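PDB 6U8T: PfhB2 from Pasteurella multocida, which acts as a cysteine protease through its YopT domain, the part crystallised here, within a toxin of the bacterium. Local coordinates for the interface of chains A and B. Residues are numbered along the deposited sequence; one frame, centred on the assembly and turned at random. Chains: chain A/B, PfhB2.

The interface of chains A and B. Residues chain A 62, 68-70; chain B 14-15, 175, 181.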
loop_
_atom_site.group_PDB
_atom_site.type_symbol
_atom_site.label_atom_id
_atom_site.label_comp_id
_atom_site.label_asym_id
_atom_site.label_seq_id
_atom_site.Cartn_x
_atom_site.Cartn_y
_atom_site.Cartn_z
ATOM N N TYR A 62 -14.796 -16.501 22.465
ATOM C CA TYR A 62 -15.555 -15.265 22.614
ATOM C C TYR A 62 -16.081 -15.145 24.051
ATOM O O TYR A 62 -16.580 -16.152 24.592
ATOM C CB TYR A 62 -16.689 -15.223 21.582
ATOM C CG TYR A 62 -16.246 -15.509 20.167
ATOM C CD1 TYR A 62 -15.142 -14.868 19.624
ATOM C CD2 TYR A 62 -16.932 -16.405 19.361
ATOM C CE1 TYR A 62 -14.718 -15.114 18.329
ATOM C CE2 TYR A 62 -16.527 -16.665 18.062
ATOM C CZ TYR A 62 -15.416 -16.016 17.547
ATOM O OH TYR A 62 -14.999 -16.254 16.274
ATOM N N GLY A 68 -18.802 -8.687 21.952
ATOM C CA GLY A 68 -17.925 -8.300 20.830
ATOM C C GLY A 68 -16.448 -8.305 21.196
ATOM O O GLY A 68 -15.688 -7.587 20.530
ATOM N N HIS A 69 -16.046 -9.109 22.185
ATOM C CA HIS A 69 -14.647 -9.220 22.670
ATOM C C HIS A 69 -14.267 -10.687 22.878
ATOM O O HIS A 69 -15.156 -11.507 23.162
ATOM C CB HIS A 69 -14.447 -8.421 23.961
ATOM C CG HIS A 69 -14.435 -6.949 23.744
ATOM N ND1 HIS A 69 -15.582 -6.189 23.828
ATOM C CD2 HIS A 69 -13.421 -6.086 23.496
ATOM C CE1 HIS A 69 -15.284 -4.918 23.621
ATOM N NE2 HIS A 69 -13.962 -4.831 23.403
ATOM N N LEU A 70 -12.967 -10.972 22.783
ATOM C CA LEU A 70 -12.359 -12.307 23.033
ATOM C C LEU A 70 -12.188 -12.463 24.551
ATOM O O LEU A 70 -12.191 -11.435 25.256
ATOM C CB LEU A 70 -11.023 -12.407 22.279
ATOM C CG LEU A 70 -11.086 -12.150 20.757
ATOM C CD1 LEU A 70 -9.756 -12.350 20.063
ATOM C CD2 LEU A 70 -12.149 -13.004 20.073
ATOM N N PHE B 14 -20.245 -13.785 15.183
ATOM C CA PHE B 14 -19.458 -12.890 16.069
ATOM C C PHE B 14 -19.156 -11.604 15.315
ATOM O O PHE B 14 -18.837 -11.645 14.124
ATOM C CB PHE B 14 -18.167 -13.551 16.552
ATOM C CG PHE B 14 -17.352 -12.687 17.482
ATOM C CD1 PHE B 14 -17.732 -12.529 18.805
ATOM C CD2 PHE B 14 -16.219 -12.013 17.037
ATOM C CE1 PHE B 14 -16.990 -11.742 19.675
ATOM C CE2 PHE B 14 -15.485 -11.221 17.907
ATOM C CZ PHE B 14 -15.861 -11.099 19.225
ATOM N N LYS B 15 -19.297 -10.482 16.003
ATOM C CA LYS B 15 -19.032 -9.139 15.446
ATOM C C LYS B 15 -18.129 -8.397 16.431
ATOM O O LYS B 15 -18.479 -8.329 17.618
ATOM C CB LYS B 15 -20.362 -8.442 15.196
ATOM C CG LYS B 15 -20.623 -8.073 13.750
ATOM C CD LYS B 15 -21.975 -7.434 13.548
ATOM C CE LYS B 15 -22.259 -6.318 14.534
ATOM N NZ LYS B 15 -22.939 -5.164 13.895
ATOM N N PHE B 175 -13.687 -16.367 8.933
ATOM C CA PHE B 175 -13.310 -15.527 10.093
ATOM C C PHE B 175 -12.312 -14.473 9.636
ATOM O O PHE B 175 -11.257 -14.826 9.069
ATOM C CB PHE B 175 -12.767 -16.374 11.250
ATOM C CG PHE B 175 -12.243 -15.542 12.391
ATOM C CD1 PHE B 175 -13.106 -14.905 13.272
ATOM C CD2 PHE B 175 -10.876 -15.354 12.557
ATOM C CE1 PHE B 175 -12.616 -14.112 14.297
ATOM C CE2 PHE B 175 -10.395 -14.564 13.593
ATOM C CZ PHE B 175 -11.261 -13.955 14.465
ATOM N N GLU B 181 -16.876 -13.364 12.671
ATOM C CA GLU B 181 -17.126 -14.728 12.172
ATOM C C GLU B 181 -18.480 -14.770 11.482
ATOM O O GLU B 181 -19.467 -14.257 12.007
ATOM C CB GLU B 181 -17.012 -15.697 13.338
ATOM C CG GLU B 181 -17.045 -17.147 12.904
ATOM C CD GLU B 181 -17.085 -18.109 14.070
ATOM O OE1 GLU B 181 -16.107 -18.147 14.818
ATOM O OE2 GLU B 181 -18.116 -18.771 14.238
#
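The phenol oxygen of A:Tyr62 donates a hydrogen bond across the interface to the carboxylate of B:Glu181, OH to OE1 at 2.6 Å. OE1 lies in the plane of the tyrosine ring, at its edge beyond the hydroxyl, whereas the hydroxyl meets the carboxylate from above its plane, 42° out of it. B:Glu181 reaches this spot with CG anti to its backbone N and an extended chain. B:Phe175 flanks the same hydroxyl, bringing CE1 to 3.8 Å from A:Tyr62 OH, and its ring edge rests against CB of B:Glu181, an apolar neighbour for the hydroxyl and for the base of the glutamate side chain.

One face of the tyrosine ring is taken by B:Phe14. The two rings stack almost parallel, planes 6° apart and centroids 4.0 Å apart, slightly offset: CG of the phenylalanine sits over the centre of the tyrosine ring, and CD1 of the tyrosine over that of the phenylalanine. With CG anti to its backbone N (chi1 -179°), B:Phe14 points its ring away from its own strand and across to chain A. CZ of B:Phe14, its tip, abuts the backbone of the neighbouring loop, 3.5 Å from the carbonyl carbon C of A:Gly68 and close to N of A:His69. Stack and hydrogen bond together hold A:Tyr62 by a face and by its far end, which should limit rotation of the ring.

The chain A residues all belong to loop preceding helix 72-87, while chain B contributes strands 14-15, 171-176 and 180-184. The patch recurs with the chains exchanged in this two-fold dimer, though the structure alone does not show that the dimer forms in solution.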